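Local coordinates for CYCLIN domain-containing protein (Chaetomium thermophilum, PDB 6Z3U) that probably serves as the cyclin H-type regulatory subunit of the CDK-activating kinase complex, bound to a protein kinase chain and a RING-type domain-containing chain, at residues Q14-E19 with A182-H187; W21-S26 with A230-T235; D108-T113 with F142-E147; A115-R120 with Q177-A182; P236-L241 with G320-C325. All coordinates share one frame; numbering follows the deposited sequence.

Contact 1. Residues Q14-E19 with A182-H187; sequences QSSQYE and ALDVKH
The carboxylate of D184 and the carboxamide of Q17 are the flat groups here, and they are met in different ways. D184 is approached from above its plane: S16 OG lies 32° out of it and donates to OD1 at 2.5 Å. Toward D184 OD2 the same hydroxyl has too poor an angle to bond. Q17 is instead met in the plane of its carbonyl, where OE1 accepts from the backbone amide K186 N at 2.8 Å. An N-H...O angle of 164° makes this bond nearly straight. Q17 reaches it with CG anti to the backbone N (chi1 179°) and an extended chain beyond, so that OE1 also rests 3.5 Å from K186 CB, the two side chains crossing obliquely. The S16 hydroxyl takes the crowded position between backbone N and carbonyl carbon, which leaves OG 3.5 Å from A182 CB as well. Beside it, the K186 chain runs straight until its last torsion and lays CE against S15 CB, 3.3 Å away. The main polar partner of S15 OG is Y12 O; its capping bond from Y18 N is weak at 3.4 Å. S15 O has two better donors, the amides of Y18 and E19. Nearby, R146 of the kinase chain packs on S16 and forms a salt bridge with E19. The arrangement is thus a serine N-cap and the first turn of the short helix 16-19, tied through two of its side chains, S16 and Q17, to a carboxylate and a backbone amide of the loop linking helices 172-178 and 189-200 of this all-helical cyclin.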
# COMPACT_ATOMS: atom_id res chain seq x y z
N GLN A 14 12.15 7.28 -2.61
CA GLN A 14 11.60 6.48 -3.70
C GLN A 14 10.09 6.38 -3.65
O GLN A 14 9.49 5.80 -4.56
CB GLN A 14 12.22 5.08 -3.70
CG GLN A 14 13.73 5.09 -3.75
CD GLN A 14 14.29 3.82 -4.33
OE1 GLN A 14 14.16 2.74 -3.75
NE2 GLN A 14 14.91 3.93 -5.50
N SER A 15 9.46 6.92 -2.61
CA SER A 15 8.01 6.83 -2.48
C SER A 15 7.32 7.82 -3.41
O SER A 15 7.89 8.85 -3.79
CB SER A 15 7.60 7.12 -1.03
OG SER A 15 7.82 8.48 -0.70
N SER A 16 6.08 7.50 -3.76
CA SER A 16 5.29 8.42 -4.56
C SER A 16 5.03 9.72 -3.80
O SER A 16 4.92 10.78 -4.41
CB SER A 16 3.97 7.77 -4.97
OG SER A 16 3.18 7.46 -3.83
N GLN A 17 4.95 9.64 -2.48
CA GLN A 17 4.72 10.83 -1.68
C GLN A 17 5.81 11.87 -1.89
O GLN A 17 5.55 13.08 -1.82
CB GLN A 17 4.62 10.46 -0.20
CG GLN A 17 4.41 11.64 0.74
CD GLN A 17 3.79 11.23 2.06
OE1 GLN A 17 3.00 10.29 2.13
NE2 GLN A 17 4.17 11.93 3.13
N TYR A 18 7.04 11.43 -2.16
CA TYR A 18 8.15 12.36 -2.33
C TYR A 18 8.30 12.83 -3.77
O TYR A 18 8.42 14.03 -4.03
CB TYR A 18 9.46 11.71 -1.86
CG TYR A 18 10.68 12.59 -2.07
CD1 TYR A 18 11.04 13.54 -1.13
CD2 TYR A 18 11.46 12.46 -3.21
CE1 TYR A 18 12.15 14.35 -1.32
CE2 TYR A 18 12.57 13.26 -3.41
CZ TYR A 18 12.91 14.20 -2.46
OH TYR A 18 14.02 15.00 -2.65
N GLU A 19 8.30 11.90 -4.72
CA GLU A 19 8.54 12.27 -6.11
C GLU A 19 7.35 12.99 -6.72
O GLU A 19 7.53 13.80 -7.64
CB GLU A 19 8.90 11.03 -6.94
CG GLU A 19 7.74 10.07 -7.17
CD GLU A 19 8.06 8.99 -8.20
OE1 GLU A 19 9.12 8.34 -8.07
OE2 GLU A 19 7.26 8.80 -9.13
N ALA A 182 -1.44 7.53 -6.99
CA ALA A 182 -0.54 7.31 -5.86
C ALA A 182 -1.39 6.99 -4.64
O ALA A 182 -1.98 7.88 -4.03
CB ALA A 182 0.35 8.52 -5.63
N LEU A 183 -1.46 5.70 -4.28
CA LEU A 183 -2.30 5.24 -3.19
C LEU A 183 -1.55 5.01 -1.89
O LEU A 183 -2.19 4.83 -0.85
CB LEU A 183 -3.02 3.95 -3.60
CG LEU A 183 -4.31 4.11 -4.40
CD1 LEU A 183 -4.15 5.12 -5.51
CD2 LEU A 183 -4.75 2.77 -4.96
N ASP A 184 -0.22 5.01 -1.91
CA ASP A 184 0.59 4.76 -0.72
C ASP A 184 0.90 6.10 -0.06
O ASP A 184 1.78 6.84 -0.50
CB ASP A 184 1.87 4.00 -1.08
CG ASP A 184 2.73 4.73 -2.09
OD1 ASP A 184 2.18 5.29 -3.07
OD2 ASP A 184 3.97 4.75 -1.91
N VAL A 185 0.17 6.40 1.02
CA VAL A 185 0.36 7.63 1.78
C VAL A 185 0.97 7.27 3.12
O VAL A 185 0.57 6.30 3.77
CB VAL A 185 -0.97 8.39 1.99
CG1 VAL A 185 -0.70 9.77 2.55
CG2 VAL A 185 -1.75 8.46 0.68
N LYS A 186 1.94 8.07 3.55
CA LYS A 186 2.74 7.79 4.74
C LYS A 186 2.33 8.74 5.84
O LYS A 186 2.34 9.96 5.65
CB LYS A 186 4.23 7.92 4.43
CG LYS A 186 4.70 6.99 3.32
CD LYS A 186 6.14 7.25 2.93
CE LYS A 186 6.67 6.17 2.00
NZ LYS A 186 6.54 4.80 2.58
N HIS A 187 1.96 8.18 6.99
CA HIS A 187 1.47 8.96 8.11
C HIS A 187 2.43 8.89 9.29
O HIS A 187 3.21 7.94 9.41
CB HIS A 187 0.08 8.46 8.55
CG HIS A 187 -0.93 8.48 7.45
ND1 HIS A 187 -1.30 9.63 6.79
CD2 HIS A 187 -1.65 7.48 6.88
CE1 HIS A 187 -2.20 9.35 5.87
NE2 HIS A 187 -2.44 8.05 5.91

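Contact 2. Residues W21-S26 with A230-T235; sequences WSFSPS and AYFHFT
With chi1 at -46°, the imidazole of H233 is set anti to its own carbonyl carbon and swings across to the 21-26 backbone, while F232, in the same kind of first torsion (-60°), drops its ring toward W21 and F23. The imidazole is then held on several sides. H233 ND1 donates to F23 O at 2.9 Å, with the acceptor close to the ring plane but the donor standing above the carbonyl plane of F23. Over one face lies P25, whose CG is 3.8 Å from the H233 ring centroid, a CH-pi contact. The opposite face is covered by F232 CB. Main chain adds a second bond: F23 N donates to F232 O at 3.0 Å, in the carbonyl plane, with an N-H...O angle of 146°. F232 O also receives a CA-H...O contact from S22 CA at 3.4 Å. F23 therefore uses both its N and its O on consecutive residues of the other segment. Around the F232 ring, W21 O sits at the edge, 3.7 Å from CD1, and F23 CE2 packs 4.3 Å from that same F232 CD1. In the fold, L28 of helix 25-48 touches F23, F232 and H233, and M328 of helix 313-330 also reaches H233. W21 packs on helix 108-124, while E67 of the RING-type chain bonds S24 OG just before helix 25-48.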
# COMPACT_ATOMS: atom_id res chain seq x y z
N TRP A 21 4.18 14.12 -4.67
CA TRP A 21 3.38 14.96 -3.79
C TRP A 21 4.23 15.57 -2.69
O TRP A 21 3.82 15.65 -1.53
CB TRP A 21 2.21 14.17 -3.21
CG TRP A 21 1.27 13.68 -4.25
CD1 TRP A 21 1.14 12.40 -4.71
CD2 TRP A 21 0.32 14.47 -4.98
NE1 TRP A 21 0.16 12.35 -5.68
CE2 TRP A 21 -0.35 13.60 -5.86
CE3 TRP A 21 -0.02 15.82 -4.98
CZ2 TRP A 21 -1.35 14.04 -6.73
CZ3 TRP A 21 -1.01 16.26 -5.83
CH2 TRP A 21 -1.67 15.37 -6.70
N SER A 22 5.43 16.02 -3.05
CA SER A 22 6.28 16.78 -2.14
C SER A 22 6.90 17.92 -2.94
O SER A 22 7.60 17.68 -3.93
CB SER A 22 7.37 15.91 -1.52
OG SER A 22 6.82 14.99 -0.58
N PHE A 23 6.62 19.16 -2.53
CA PHE A 23 7.09 20.34 -3.23
C PHE A 23 7.51 21.39 -2.22
O PHE A 23 7.35 21.22 -1.01
CB PHE A 23 6.00 20.92 -4.15
CG PHE A 23 5.06 19.88 -4.70
CD1 PHE A 23 5.39 19.17 -5.84
CD2 PHE A 23 3.84 19.64 -4.09
CE1 PHE A 23 4.52 18.22 -6.36
CE2 PHE A 23 2.97 18.69 -4.60
CZ PHE A 23 3.31 17.99 -5.74
N SER A 24 8.07 22.48 -2.73
CA SER A 24 8.35 23.65 -1.92
C SER A 24 7.11 24.54 -1.85
O SER A 24 6.27 24.51 -2.75
CB SER A 24 9.52 24.43 -2.52
OG SER A 24 9.15 25.04 -3.74
N PRO A 25 6.98 25.35 -0.80
CA PRO A 25 5.82 26.24 -0.72
C PRO A 25 5.65 27.11 -1.95
O PRO A 25 4.52 27.41 -2.34
CB PRO A 25 6.11 27.08 0.54
CG PRO A 25 7.00 26.21 1.37
CD PRO A 25 7.85 25.45 0.39
N SER A 26 6.75 27.52 -2.59
CA SER A 26 6.64 28.31 -3.81
C SER A 26 6.07 27.46 -4.94
O SER A 26 5.23 27.94 -5.72
CB SER A 26 8.00 28.88 -4.19
OG SER A 26 7.89 29.76 -5.30
N ALA A 230 1.38 20.48 5.81
CA ALA A 230 2.55 19.84 6.42
C ALA A 230 3.07 18.69 5.55
O ALA A 230 4.28 18.57 5.35
CB ALA A 230 2.19 19.33 7.82
N TYR A 231 2.17 17.85 5.04
CA TYR A 231 2.61 16.68 4.29
C TYR A 231 3.41 17.05 3.06
O TYR A 231 4.31 16.31 2.65
CB TYR A 231 1.40 15.83 3.89
CG TYR A 231 0.88 14.91 4.97
CD1 TYR A 231 0.75 15.35 6.28
CD2 TYR A 231 0.52 13.60 4.67
CE1 TYR A 231 0.27 14.51 7.26
CE2 TYR A 231 0.04 12.76 5.66
CZ TYR A 231 -0.08 13.22 6.95
OH TYR A 231 -0.55 12.38 7.93
N PHE A 232 3.12 18.20 2.45
CA PHE A 232 3.76 18.57 1.19
C PHE A 232 5.19 19.05 1.36
O PHE A 232 5.98 18.98 0.41
CB PHE A 232 2.96 19.66 0.48
CG PHE A 232 1.54 19.27 0.15
CD1 PHE A 232 1.28 18.19 -0.67
CD2 PHE A 232 0.48 20.00 0.65
CE1 PHE A 232 -0.02 17.83 -0.97
CE2 PHE A 232 -0.82 19.65 0.35
CZ PHE A 232 -1.07 18.57 -0.46
N HIS A 233 5.56 19.53 2.55
CA HIS A 233 6.87 20.12 2.78
C HIS A 233 7.72 19.37 3.79
O HIS A 233 8.90 19.70 3.93
CB HIS A 233 6.72 21.58 3.24
CG HIS A 233 5.73 22.36 2.43
ND1 HIS A 233 5.86 22.54 1.07
CD2 HIS A 233 4.60 23.02 2.80
CE1 HIS A 233 4.85 23.27 0.63
NE2 HIS A 233 4.08 23.58 1.66
N PHE A 234 7.17 18.39 4.50
CA PHE A 234 7.89 17.71 5.56
C PHE A 234 7.60 16.22 5.52
O PHE A 234 6.57 15.78 5.01
CB PHE A 234 7.52 18.28 6.93
CG PHE A 234 7.71 19.77 7.04
CD1 PHE A 234 8.98 20.30 7.22
CD2 PHE A 234 6.63 20.63 6.95
CE1 PHE A 234 9.16 21.67 7.32
CE2 PHE A 234 6.81 21.99 7.04
CZ PHE A 234 8.07 22.51 7.23
N THR A 235 8.53 15.46 6.03
CA THR A 235 8.51 14.01 6.11
C THR A 235 7.76 13.55 7.35
O THR A 235 7.74 14.26 8.37
CB THR A 235 9.94 13.48 6.14
OG1 THR A 235 10.63 13.89 4.95
CG2 THR A 235 9.98 11.97 6.22

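Contact 3. Residues D108-T113 with F142-E147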
# COMPACT_ATOMS: atom_id res chain seq x y z
N ASP A 108 -7.65 6.11 12.44
CA ASP A 108 -6.86 7.32 12.20
C ASP A 108 -6.14 7.26 10.86
O ASP A 108 -6.02 8.27 10.17
CB ASP A 108 -5.85 7.52 13.34
CG ASP A 108 -6.51 7.98 14.63
OD1 ASP A 108 -7.70 8.34 14.61
OD2 ASP A 108 -5.82 7.97 15.68
N GLU A 109 -5.65 6.08 10.48
CA GLU A 109 -4.95 5.96 9.20
C GLU A 109 -5.89 6.18 8.03
O GLU A 109 -5.48 6.74 7.01
CB GLU A 109 -4.28 4.59 9.10
CG GLU A 109 -3.19 4.35 10.13
CD GLU A 109 -1.91 3.82 9.50
OE1 GLU A 109 -0.89 4.54 9.53
OE2 GLU A 109 -1.94 2.69 8.98
N ILE A 110 -7.15 5.77 8.15
CA ILE A 110 -8.12 6.01 7.09
C ILE A 110 -8.41 7.51 6.98
O ILE A 110 -8.35 8.09 5.89
CB ILE A 110 -9.41 5.21 7.33
CG1 ILE A 110 -9.17 3.72 7.03
CG2 ILE A 110 -10.55 5.75 6.48
CD1 ILE A 110 -10.34 2.82 7.35
N LYS A 111 -8.72 8.15 8.10
CA LYS A 111 -8.98 9.58 8.10
C LYS A 111 -7.85 10.34 7.42
O LYS A 111 -8.07 11.15 6.52
CB LYS A 111 -9.17 10.09 9.53
CG LYS A 111 -10.33 9.47 10.28
CD LYS A 111 -10.34 9.94 11.72
CE LYS A 111 -11.46 9.29 12.51
NZ LYS A 111 -11.09 9.06 13.93
N ALA A 112 -6.61 10.08 7.85
CA ALA A 112 -5.48 10.82 7.32
C ALA A 112 -5.30 10.57 5.82
O ALA A 112 -4.95 11.49 5.07
CB ALA A 112 -4.21 10.44 8.08
N THR A 113 -5.54 9.33 5.38
CA THR A 113 -5.42 9.03 3.95
C THR A 113 -6.53 9.69 3.15
O THR A 113 -6.28 10.26 2.08
CB THR A 113 -5.44 7.52 3.74
OG1 THR A 113 -4.25 6.94 4.28
CG2 THR A 113 -5.52 7.20 2.25
N PHE A 142 -12.73 6.06 -0.85
CA PHE A 142 -11.51 5.56 -1.47
C PHE A 142 -10.38 5.45 -0.45
O PHE A 142 -9.49 4.60 -0.61
CB PHE A 142 -11.11 6.48 -2.62
CG PHE A 142 -10.23 5.82 -3.65
CD1 PHE A 142 -10.70 4.74 -4.39
CD2 PHE A 142 -8.95 6.28 -3.89
CE1 PHE A 142 -9.90 4.13 -5.33
CE2 PHE A 142 -8.14 5.67 -4.83
CZ PHE A 142 -8.62 4.60 -5.56
N GLY A 143 -10.40 6.28 0.59
CA GLY A 143 -9.40 6.15 1.64
C GLY A 143 -9.50 4.83 2.37
O GLY A 143 -8.48 4.24 2.75
N CYS A 144 -10.72 4.34 2.59
CA CYS A 144 -10.90 3.01 3.16
C CYS A 144 -10.20 1.96 2.31
O CYS A 144 -9.38 1.18 2.80
CB CYS A 144 -12.39 2.69 3.29
SG CYS A 144 -13.27 3.62 4.57
N LYS A 145 -10.52 1.93 1.01
CA LYS A 145 -9.93 0.94 0.12
C LYS A 145 -8.41 1.02 0.15
O LYS A 145 -7.72 -0.00 0.24
CB LYS A 145 -10.46 1.15 -1.30
CG LYS A 145 -11.96 0.94 -1.44
CD LYS A 145 -12.40 1.05 -2.89
CE LYS A 145 -13.80 0.50 -3.09
NZ LYS A 145 -14.27 0.64 -4.50
N ALA A 146 -7.87 2.24 0.08
CA ALA A 146 -6.42 2.41 0.08
C ALA A 146 -5.78 1.87 1.35
O ALA A 146 -4.58 1.58 1.34
CB ALA A 146 -6.07 3.89 -0.09
N GLU A 147 -6.54 1.73 2.43
CA GLU A 147 -6.03 1.24 3.70
C GLU A 147 -6.52 -0.17 4.02
O GLU A 147 -6.46 -0.60 5.17
CB GLU A 147 -6.40 2.20 4.83
CG GLU A 147 -5.74 3.57 4.70
CD GLU A 147 -4.23 3.51 4.84
OE1 GLU A 147 -3.73 2.59 5.53
OE2 GLU A 147 -3.54 4.37 4.25
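The innermost contact is polar: the side chains of T113 and E147 meet end to end, with T113 OG1 2.7 Å from E147 OE2, a hydrogen-bonding distance. Around this pair lies an apolar layer. I110 CG2 touches C144 SG at 3.9 Å, and the I110 and E147 side chains lie alongside, running opposite ways, which brings CG1 of the isoleucine to 3.9 Å from CB of the glutamate. T113 CG2 packs 4.1 Å from A146 CB and equally far from G143 CA. G143, with no side chain, lets the backbones come together: its CA is 5.4 Å from T113 CA, the nearest such pair of the two segments.

Several features position these atoms. E147 folds its chain at chi2 (-65°), which turns the carboxylate back toward helix 108-124. T113 OG1 is also hydrogen-bonded to H187 NE2 and lies 3.0 Å from E109 O of its own helix. The carboxylates of E109 and E147 approach with like charge, E109 OE2 to E147 OE1 3.9 Å, their planes 63° apart; the salt bridge of E109 OE2 with R190 would be expected to ease the repulsion.

The short helical axes pass 8.3 Å apart at 124°. Beyond them, F142 packs on helix 172-178, and K145 on the far side pairs with E172 while donating to D132 O and M134 O of the kinase chain, recalling the lysine-glutamate pair with which other cyclins hold their kinases. Helix 132-146 is thus sandwiched between helix 108-124 and the kinase, with helix 172-178 alongside.

Contact 4. Residues A115-R120 with Q177-A182; sequences ATFFKR and QGIRFA
A Schellman motif ends helix 172-178, and the hydrophobic residue at its exit, I179, carries this contact onto helix 108-124 of the cyclin fold. R180 is the C-prime residue, with positive phi: F181 N bonds back to C176 O, and R180 N to Q177 O at 2.8 Å. The same two residues, R180 and F181, form the centre of a type I' turn from I179 to A182, which reverses the chain. I179 places CG1 in the crowded position between backbone N and carbonyl carbon (chi1 62°), then extends, so that CD1 stands over the centre of the F117 ring. The CH-pi geometry is clear: I179 CD1 is 3.7 Å from the F117 ring centroid and 12° off its normal. The other branch, I179 CG2, reaches back to the helix, 3.6 Å from F117 O and 4.0 Å from R120 CB. R120 runs out fully extended from CG to NE, and A182 O lies near the guanidinium plane at its edge, 3.8 Å from NH1, too far for a bond. F142 of helix 132-146 touches I179 and A146 touches F117, while G178 O accepts from T124 OG1 farther along helix 108-124; Q177 faces S162 of the kinase chain.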
# COMPACT_ATOMS: atom_id res chain seq x y z
N ALA A 115 -8.24 12.40 3.96
CA ALA A 115 -7.97 13.84 3.94
C ALA A 115 -6.87 14.18 2.94
O ALA A 115 -6.98 15.15 2.19
CB ALA A 115 -7.60 14.32 5.34
N THR A 116 -5.80 13.38 2.92
CA THR A 116 -4.69 13.65 2.01
C THR A 116 -5.13 13.51 0.55
O THR A 116 -4.76 14.33 -0.29
CB THR A 116 -3.52 12.72 2.31
OG1 THR A 116 -3.08 12.92 3.66
CG2 THR A 116 -2.36 12.99 1.36
N PHE A 117 -5.90 12.46 0.24
CA PHE A 117 -6.47 12.34 -1.10
C PHE A 117 -7.29 13.58 -1.46
O PHE A 117 -7.25 14.05 -2.60
CB PHE A 117 -7.34 11.09 -1.21
CG PHE A 117 -6.56 9.80 -1.23
CD1 PHE A 117 -5.18 9.78 -1.35
CD2 PHE A 117 -7.23 8.59 -1.15
CE1 PHE A 117 -4.49 8.59 -1.38
CE2 PHE A 117 -6.54 7.39 -1.17
CZ PHE A 117 -5.17 7.39 -1.29
N PHE A 118 -8.05 14.10 -0.49
CA PHE A 118 -8.85 15.29 -0.75
C PHE A 118 -7.96 16.49 -1.08
O PHE A 118 -8.20 17.20 -2.06
CB PHE A 118 -9.75 15.58 0.45
CG PHE A 118 -10.72 16.71 0.23
CD1 PHE A 118 -11.94 16.48 -0.40
CD2 PHE A 118 -10.43 17.99 0.66
CE1 PHE A 118 -12.83 17.51 -0.60
CE2 PHE A 118 -11.33 19.02 0.47
CZ PHE A 118 -12.53 18.78 -0.16
N LYS A 119 -6.92 16.71 -0.27
CA LYS A 119 -6.02 17.83 -0.53
C LYS A 119 -5.27 17.65 -1.84
O LYS A 119 -5.07 18.61 -2.59
CB LYS A 119 -5.02 17.99 0.62
CG LYS A 119 -5.64 18.38 1.95
CD LYS A 119 -4.57 18.52 3.03
CE LYS A 119 -4.11 19.96 3.20
NZ LYS A 119 -5.23 20.91 3.46
N ARG A 120 -4.86 16.42 -2.14
CA ARG A 120 -4.15 16.16 -3.38
C ARG A 120 -5.06 16.31 -4.59
O ARG A 120 -4.61 16.75 -5.65
CB ARG A 120 -3.53 14.76 -3.35
CG ARG A 120 -2.38 14.60 -2.37
CD ARG A 120 -1.84 13.19 -2.42
NE ARG A 120 -0.74 12.98 -1.49
CZ ARG A 120 -0.06 11.85 -1.39
NH1 ARG A 120 -0.37 10.82 -2.16
NH2 ARG A 120 0.93 11.74 -0.51
N GLN A 177 -7.59 9.42 -10.62
CA GLN A 177 -6.76 10.19 -11.54
C GLN A 177 -6.21 11.45 -10.88
O GLN A 177 -5.05 11.81 -11.08
CB GLN A 177 -7.57 10.57 -12.79
CG GLN A 177 -8.21 9.41 -13.53
CD GLN A 177 -9.11 9.87 -14.66
OE1 GLN A 177 -8.66 10.04 -15.79
NE2 GLN A 177 -10.41 9.94 -14.40
N GLY A 178 -7.04 12.13 -10.08
CA GLY A 178 -6.60 13.38 -9.48
C GLY A 178 -5.37 13.21 -8.61
O GLY A 178 -4.45 14.04 -8.64
N ILE A 179 -5.33 12.14 -7.82
CA ILE A 179 -4.20 11.88 -6.92
C ILE A 179 -3.09 11.19 -7.70
O ILE A 179 -2.09 10.74 -7.12
CB ILE A 179 -4.63 11.05 -5.70
CG1 ILE A 179 -5.15 9.67 -6.13
CG2 ILE A 179 -5.69 11.79 -4.91
CD1 ILE A 179 -5.43 8.74 -4.97
N ARG A 180 -3.25 11.08 -9.02
CA ARG A 180 -2.21 10.57 -9.90
C ARG A 180 -1.87 9.12 -9.57
O ARG A 180 -0.72 8.69 -9.68
CB ARG A 180 -0.96 11.45 -9.84
CG ARG A 180 -1.18 12.85 -10.40
CD ARG A 180 0.14 13.54 -10.68
NE ARG A 180 0.86 12.89 -11.77
CZ ARG A 180 2.11 13.19 -12.12
NH1 ARG A 180 2.69 12.54 -13.13
NH2 ARG A 180 2.79 14.12 -11.47
N PHE A 181 -2.88 8.35 -9.17
CA PHE A 181 -2.74 6.91 -8.97
C PHE A 181 -1.76 6.57 -7.85
O PHE A 181 -1.27 5.43 -7.78
CB PHE A 181 -2.32 6.21 -10.27
CG PHE A 181 -3.21 6.54 -11.44
CD1 PHE A 181 -4.37 5.83 -11.66
CD2 PHE A 181 -2.87 7.55 -12.32
CE1 PHE A 181 -5.19 6.12 -12.73
CE2 PHE A 181 -3.68 7.85 -13.39
CZ PHE A 181 -4.84 7.14 -13.60
N ALA A 182 -1.44 7.53 -6.99
CA ALA A 182 -0.54 7.31 -5.86
C ALA A 182 -1.39 6.99 -4.64
O ALA A 182 -1.98 7.88 -4.03
CB ALA A 182 0.35 8.52 -5.63

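Contact 5. Residues P236-L241 with G320-C325; sequences PSQIML and GTIEAC
Helices 236-247 and 313-330 cross here, their short axes 8.8 Å apart at the closest approach with an angle of 66° between chain directions. Both belong to the C-terminal cyclin domain, and the contact is one of the helix crossings of that all-helical fold. The backbones come nearest at Q238 and I322, whose CA atoms are 5.8 Å apart. I322 makes the largest part of the contact on its helix. Both torsions of I322 are near -60°, which folds its CD1 over the other helix until it lies 3.4 Å from Q238 O. The same methyl, I322 CD1, meets Q238 CB at 3.7 Å and L241 CB at 4.1 Å, one helical turn on, the side chains crossing obliquely in both cases. Beside it T321 turns CG2 toward the carboxamide of Q238, with 3.8 Å between CG2 and OE1 and no polar bond between the two residues. Their polar ends have other partners: T321 OG1 bonds K317 O, Q238 OE1 accepts from T235 N at the helix start, and Q238 NE2 donates to V60 O of the RING-type chain. That chain also packs on T321 and L241 through F61 and L58, so the crossing forms part of the surface on which it lies. One turn on from T321, C325 extends its sulfur anti to the backbone N (chi1 -179°), putting SG 3.9 Å from I239 CA and 4.0 Å from I239 CG1.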
# COMPACT_ATOMS: atom_id res chain seq x y z
N PRO A 236 7.10 12.39 7.32
CA PRO A 236 6.42 11.90 8.53
C PRO A 236 7.28 11.95 9.78
O PRO A 236 6.77 12.29 10.86
CB PRO A 236 6.03 10.47 8.15
CG PRO A 236 5.78 10.56 6.68
CD PRO A 236 6.79 11.54 6.15
N SER A 237 8.57 11.62 9.67
CA SER A 237 9.45 11.77 10.83
C SER A 237 9.55 13.23 11.24
O SER A 237 9.50 13.56 12.43
CB SER A 237 10.83 11.20 10.52
OG SER A 237 11.46 11.93 9.47
N GLN A 238 9.70 14.12 10.26
CA GLN A 238 9.79 15.55 10.56
C GLN A 238 8.50 16.06 11.18
O GLN A 238 8.52 16.77 12.20
CB GLN A 238 10.13 16.32 9.29
CG GLN A 238 11.51 16.00 8.73
CD GLN A 238 11.73 16.57 7.34
OE1 GLN A 238 10.83 17.17 6.76
NE2 GLN A 238 12.93 16.38 6.80
N ILE A 239 7.36 15.72 10.59
CA ILE A 239 6.07 16.12 11.15
C ILE A 239 5.88 15.51 12.53
O ILE A 239 5.41 16.17 13.46
CB ILE A 239 4.93 15.74 10.19
CG1 ILE A 239 5.07 16.49 8.87
CG2 ILE A 239 3.58 16.03 10.83
CD1 ILE A 239 4.11 16.02 7.80
N MET A 240 6.22 14.23 12.67
CA MET A 240 6.05 13.55 13.95
C MET A 240 6.84 14.24 15.06
O MET A 240 6.31 14.50 16.15
CB MET A 240 6.46 12.08 13.83
CG MET A 240 6.43 11.31 15.13
SD MET A 240 7.99 11.40 16.02
CE MET A 240 7.42 11.74 17.68
N LEU A 241 8.11 14.54 14.80
CA LEU A 241 8.92 15.24 15.79
C LEU A 241 8.36 16.62 16.09
O LEU A 241 8.45 17.10 17.22
CB LEU A 241 10.37 15.34 15.31
CG LEU A 241 11.17 14.03 15.25
CD1 LEU A 241 12.44 14.21 14.44
CD2 LEU A 241 11.50 13.55 16.65
N GLY A 320 16.44 23.00 12.37
CA GLY A 320 15.81 24.12 11.69
C GLY A 320 14.59 23.70 10.89
O GLY A 320 13.61 24.45 10.80
N THR A 321 14.64 22.51 10.29
CA THR A 321 13.50 22.03 9.53
C THR A 321 12.31 21.71 10.44
O THR A 321 11.17 22.05 10.12
CB THR A 321 13.89 20.79 8.72
OG1 THR A 321 14.99 21.11 7.86
CG2 THR A 321 12.72 20.31 7.87
N ILE A 322 12.57 21.05 11.57
CA ILE A 322 11.49 20.75 12.51
C ILE A 322 10.88 22.04 13.04
O ILE A 322 9.66 22.14 13.21
CB ILE A 322 12.01 19.86 13.66
CG1 ILE A 322 12.68 18.60 13.12
CG2 ILE A 322 10.86 19.50 14.60
CD1 ILE A 322 11.77 17.70 12.32
N GLU A 323 11.71 23.05 13.30
CA GLU A 323 11.19 24.32 13.80
C GLU A 323 10.30 24.98 12.76
O GLU A 323 9.28 25.60 13.11
CB GLU A 323 12.35 25.24 14.19
CG GLU A 323 11.98 26.34 15.18
CD GLU A 323 11.48 25.79 16.50
OE1 GLU A 323 10.49 26.35 17.04
OE2 GLU A 323 12.06 24.81 17.00
N ALA A 324 10.66 24.88 11.48
CA ALA A 324 9.80 25.39 10.43
C ALA A 324 8.47 24.64 10.40
O ALA A 324 7.41 25.25 10.24
CB ALA A 324 10.51 25.29 9.08
N CYS A 325 8.52 23.32 10.56
CA CYS A 325 7.29 22.54 10.64
C CYS A 325 6.53 22.83 11.93
O CYS A 325 5.30 22.88 11.93
CB CYS A 325 7.61 21.05 10.54
SG CYS A 325 6.16 19.97 10.60

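Contacts 1, 2 and 4 form a connected group around helix 108-124, which contact 3 also uses. Contacts 1 and 2 are tied by Q17 O to S22 OG (2.6 Å), W21 NE1 of contact 2 bonds I179 O of contact 4 at 3.1 Å, and contacts 1 and 4 share A182. H187 joins contact 1 to Y231 of contact 2 through ND1 and OH (3.1 Å) and to T113 of contact 3 through NE2 and OG1 (2.7 Å). Contact 5 reaches the group through F234, whose CZ is 3.5 Å from C325 N, and through P236, whose CG is 3.6 Å from K186 O; its centre lies about 23 Å from those of contacts 3 and 4.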